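Local structure of class II aldolase/adducin domain protein (Pseudomonas syringae pv. phaseolicola 1448A, 3OCR) at residues His68-Leu76 / Thr100-Tyr109. The protein is of unconfirmed function, belonging to the class II aldolase/adducin family, whose members include metal-dependent aldolases and, in the adducins, actin-binding proteins. Numbering follows the deposited sequence.
Sequences HFLINAFGL and TGLGINYAGY
F74 meets the loop 100-109 with its backbone and its ring at once, a compact example of how a loop leaving an outer strand is fastened to a strand two places further in. In this AraD-like fold, strand 68-71 runs into a type II beta turn, A73 to L76, while 100-109 links strand 95-97, outermost in this chain's sheet, to helix 110-118. One nearly straight backbone bond, F74 N to G103 O at 2.8 Å, joins the two, and the A73 CA-H leans on the same oxygen. Beside it a water bridges the gap, donating to N72 O and accepting from N105 N.

The F74 side chain can be followed outward. F74 CB sits 3.4 Å from L102 O. With CG anti to the backbone N (chi1 -157°), the ring is laid along I104 and N105: I104 O lies over one ring face, 3.6 Å from F74 CG and also near CD2, while CD1 and CE1 meet CB and CA of N105. The N105 CA rests 4.0 Å from the centroid of the F74 ring, a CH-pi contact over the face displaced toward the rim. R255 of a second subunit makes a cation-pi contact with this ring, so the loop pairing also borders a subunit interface.

Along the strand the contact is largely apolar. I71 divides its branches: CG2 meets I104 CG2 at 3.6 Å, the two side chains crossing at about a right angle, while CD1 reaches the edge of the Y109 ring near its plane. At the two ends of the turn, L102 CD1 touches A73 CB and L76 CD2. At the far end Y109 OH, weakly hydrogen-bonded to D90 O, lies obliquely to the F69 ring, 3.4 Å from F69 CD2.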
loop_
_atom_site.group_PDB
_atom_site.type_symbol
_atom_site.label_atom_id
_atom_site.label_comp_id
_atom_site.label_asym_id
_atom_site.label_seq_id
_atom_site.Cartn_x
_atom_site.Cartn_y
_atom_site.Cartn_z
ATOM N N HIS A 68 -25.844 -23.492 -19.170
ATOM C CA HIS A 68 -24.780 -23.930 -18.274
ATOM C C HIS A 68 -23.769 -22.810 -18.055
ATOM O O HIS A 68 -23.583 -21.961 -18.936
ATOM C CB HIS A 68 -24.086 -25.185 -18.802
ATOM C CG HIS A 68 -24.959 -26.401 -18.809
ATOM N ND1 HIS A 68 -24.633 -27.548 -19.504
ATOM C CD2 HIS A 68 -26.156 -26.643 -18.226
ATOM C CE1 HIS A 68 -25.586 -28.448 -19.341
ATOM N NE2 HIS A 68 -26.523 -27.924 -18.569
ATOM N N PHE A 69 -23.154 -22.813 -16.866
ATOM C CA PHE A 69 -22.267 -21.751 -16.394
ATOM C C PHE A 69 -21.047 -22.293 -15.673
ATOM O O PHE A 69 -21.092 -23.355 -15.055
ATOM C CB PHE A 69 -23.027 -20.788 -15.457
ATOM C CG PHE A 69 -24.255 -20.234 -16.075
ATOM C CD1 PHE A 69 -24.213 -19.041 -16.766
ATOM C CD2 PHE A 69 -25.454 -20.958 -16.040
ATOM C CE1 PHE A 69 -25.359 -18.537 -17.384
ATOM C CE2 PHE A 69 -26.601 -20.473 -16.667
ATOM C CZ PHE A 69 -26.550 -19.253 -17.339
ATOM N N LEU A 70 -19.954 -21.541 -15.755
ATOM C CA LEU A 70 -18.702 -21.886 -15.085
ATOM C C LEU A 70 -18.443 -20.989 -13.885
ATOM O O LEU A 70 -18.692 -19.774 -13.932
ATOM C CB LEU A 70 -17.547 -21.778 -16.078
ATOM C CG LEU A 70 -17.591 -22.752 -17.257
ATOM C CD1 LEU A 70 -16.895 -22.153 -18.515
ATOM C CD2 LEU A 70 -16.945 -24.062 -16.834
ATOM N N ILE A 71 -17.946 -21.593 -12.806
ATOM C CA ILE A 71 -17.616 -20.884 -11.566
ATOM C C ILE A 71 -16.485 -21.647 -10.847
ATOM O O ILE A 71 -16.199 -22.824 -11.181
ATOM C CB ILE A 71 -18.893 -20.705 -10.684
ATOM C CG1 ILE A 71 -18.662 -19.714 -9.543
ATOM C CG2 ILE A 71 -19.418 -22.072 -10.211
ATOM C CD1 ILE A 71 -19.891 -18.883 -9.172
ATOM N N ASN A 72 -15.805 -20.977 -9.914
ATOM C CA ASN A 72 -14.764 -21.632 -9.112
ATOM C C ASN A 72 -15.323 -22.733 -8.217
ATOM O O ASN A 72 -16.477 -22.663 -7.766
ATOM C CB ASN A 72 -13.911 -20.622 -8.294
ATOM C CG ASN A 72 -14.718 -19.870 -7.228
ATOM O OD1 ASN A 72 -15.786 -19.321 -7.491
ATOM N ND2 ASN A 72 -14.187 -19.840 -6.016
ATOM N N ALA A 73 -14.502 -23.753 -8.007
ATOM C CA ALA A 73 -14.763 -24.798 -7.031
ATOM C C ALA A 73 -14.695 -24.229 -5.620
ATOM O O ALA A 73 -13.879 -23.348 -5.337
ATOM C CB ALA A 73 -13.750 -25.970 -7.197
ATOM N N PHE A 74 -15.536 -24.790 -4.745
ATOM C CA PHE A 74 -15.700 -24.395 -3.339
ATOM C C PHE A 74 -14.394 -24.476 -2.574
ATOM O O PHE A 74 -13.846 -25.565 -2.394
ATOM C CB PHE A 74 -16.689 -25.365 -2.679
ATOM C CG PHE A 74 -17.382 -24.822 -1.439
ATOM C CD1 PHE A 74 -17.338 -23.465 -1.117
ATOM C CD2 PHE A 74 -18.132 -25.683 -0.625
ATOM C CE1 PHE A 74 -18.015 -22.966 0.015
ATOM C CE2 PHE A 74 -18.818 -25.203 0.496
ATOM C CZ PHE A 74 -18.756 -23.842 0.816
ATOM N N GLY A 75 -13.869 -23.334 -2.153
ATOM C CA GLY A 75 -12.682 -23.348 -1.288
ATOM C C GLY A 75 -11.327 -23.147 -1.953
ATOM O O GLY A 75 -10.323 -23.045 -1.262
ATOM N N LEU A 76 -11.289 -23.074 -3.280
ATOM C CA LEU A 76 -10.049 -22.731 -3.983
ATOM C C LEU A 76 -9.844 -21.229 -4.018
ATOM O O LEU A 76 -10.797 -20.482 -4.151
ATOM C CB LEU A 76 -10.077 -23.232 -5.423
ATOM C CG LEU A 76 -9.998 -24.736 -5.673
ATOM C CD1 LEU A 76 -9.628 -24.970 -7.157
ATOM C CD2 LEU A 76 -8.999 -25.395 -4.750
ATOM N N THR A 100 -13.190 -31.308 -9.929
ATOM C CA THR A 100 -12.475 -31.265 -8.637
ATOM C C THR A 100 -13.075 -32.144 -7.546
ATOM O O THR A 100 -12.389 -32.511 -6.592
ATOM C CB THR A 100 -12.409 -29.838 -8.062
ATOM O OG1 THR A 100 -13.695 -29.468 -7.542
ATOM C CG2 THR A 100 -11.995 -28.834 -9.136
ATOM N N GLY A 101 -14.367 -32.441 -7.656
ATOM C CA GLY A 101 -15.086 -33.116 -6.581
ATOM C C GLY A 101 -15.334 -32.224 -5.368
ATOM O O GLY A 101 -15.784 -32.705 -4.329
ATOM N N LEU A 102 -15.024 -30.939 -5.486
ATOM C CA LEU A 102 -15.214 -29.985 -4.379
ATOM C C LEU A 102 -16.568 -29.296 -4.410
ATOM O O LEU A 102 -16.969 -28.660 -3.444
ATOM C CB LEU A 102 -14.116 -28.912 -4.368
ATOM C CG LEU A 102 -12.662 -29.332 -4.122
ATOM C CD1 LEU A 102 -11.716 -28.170 -4.417
ATOM C CD2 LEU A 102 -12.458 -29.848 -2.699
ATOM N N GLY A 103 -17.256 -29.400 -5.540
ATOM C CA GLY A 103 -18.510 -28.682 -5.740
ATOM C C GLY A 103 -18.294 -27.187 -5.711
ATOM O O GLY A 103 -17.171 -26.701 -5.909
ATOM N N ILE A 104 -19.367 -26.448 -5.462
ATOM C CA ILE A 104 -19.318 -24.999 -5.533
ATOM C C ILE A 104 -19.837 -24.417 -4.246
ATOM O O ILE A 104 -20.399 -25.120 -3.434
ATOM C CB ILE A 104 -20.171 -24.425 -6.725
ATOM C CG1 ILE A 104 -21.680 -24.673 -6.519
ATOM C CG2 ILE A 104 -19.675 -24.982 -8.062
ATOM C CD1 ILE A 104 -22.605 -23.712 -7.341
ATOM N N ASN A 105 -19.618 -23.129 -4.059
ATOM C CA ASN A 105 -20.285 -22.413 -2.993
ATOM C C ASN A 105 -21.685 -22.115 -3.477
ATOM O O ASN A 105 -21.914 -21.133 -4.194
ATOM C CB ASN A 105 -19.568 -21.104 -2.697
ATOM C CG ASN A 105 -20.258 -20.296 -1.635
ATOM O OD1 ASN A 105 -21.351 -20.637 -1.181
ATOM N ND2 ASN A 105 -19.611 -19.213 -1.216
ATOM N N TYR A 106 -22.613 -22.974 -3.085
ATOM C CA TYR A 106 -23.977 -22.905 -3.588
ATOM C C TYR A 106 -24.650 -21.564 -3.268
ATOM O O TYR A 106 -25.343 -21.000 -4.116
ATOM C CB TYR A 106 -24.782 -24.051 -3.001
ATOM C CG TYR A 106 -26.102 -24.338 -3.670
ATOM C CD1 TYR A 106 -27.278 -23.706 -3.239
ATOM C CD2 TYR A 106 -26.190 -25.288 -4.696
ATOM C CE1 TYR A 106 -28.502 -24.002 -3.825
ATOM C CE2 TYR A 106 -27.407 -25.584 -5.294
ATOM C CZ TYR A 106 -28.557 -24.942 -4.854
ATOM O OH TYR A 106 -29.755 -25.242 -5.443
ATOM N N ALA A 107 -24.428 -21.053 -2.061
ATOM C CA ALA A 107 -25.050 -19.797 -1.642
ATOM C C ALA A 107 -24.434 -18.581 -2.351
ATOM O O ALA A 107 -25.131 -17.600 -2.640
ATOM C CB ALA A 107 -24.957 -19.651 -0.130
ATOM N N GLY A 108 -23.133 -18.650 -2.638
ATOM C CA GLY A 108 -22.442 -17.575 -3.364
ATOM C C GLY A 108 -22.849 -17.462 -4.832
ATOM O O GLY A 108 -22.649 -16.427 -5.454
ATOM N N TYR A 109 -23.395 -18.545 -5.389
ATOM C CA TYR A 109 -23.817 -18.595 -6.790
ATOM C C TYR A 109 -25.185 -17.958 -7.080
ATOM O O TYR A 109 -25.507 -17.647 -8.236
ATOM C CB TYR A 109 -23.827 -20.050 -7.268
ATOM C CG TYR A 109 -24.274 -20.264 -8.703
ATOM C CD1 TYR A 109 -23.499 -19.821 -9.778
ATOM C CD2 TYR A 109 -25.460 -20.949 -8.991
ATOM C CE1 TYR A 109 -23.915 -20.035 -11.123
ATOM C CE2 TYR A 109 -25.881 -21.151 -10.325
ATOM C CZ TYR A 109 -25.100 -20.700 -11.377
ATOM O OH TYR A 109 -25.498 -20.930 -12.688
HETATM O O HOH W 1 -18.244 -21.523 -5.928
#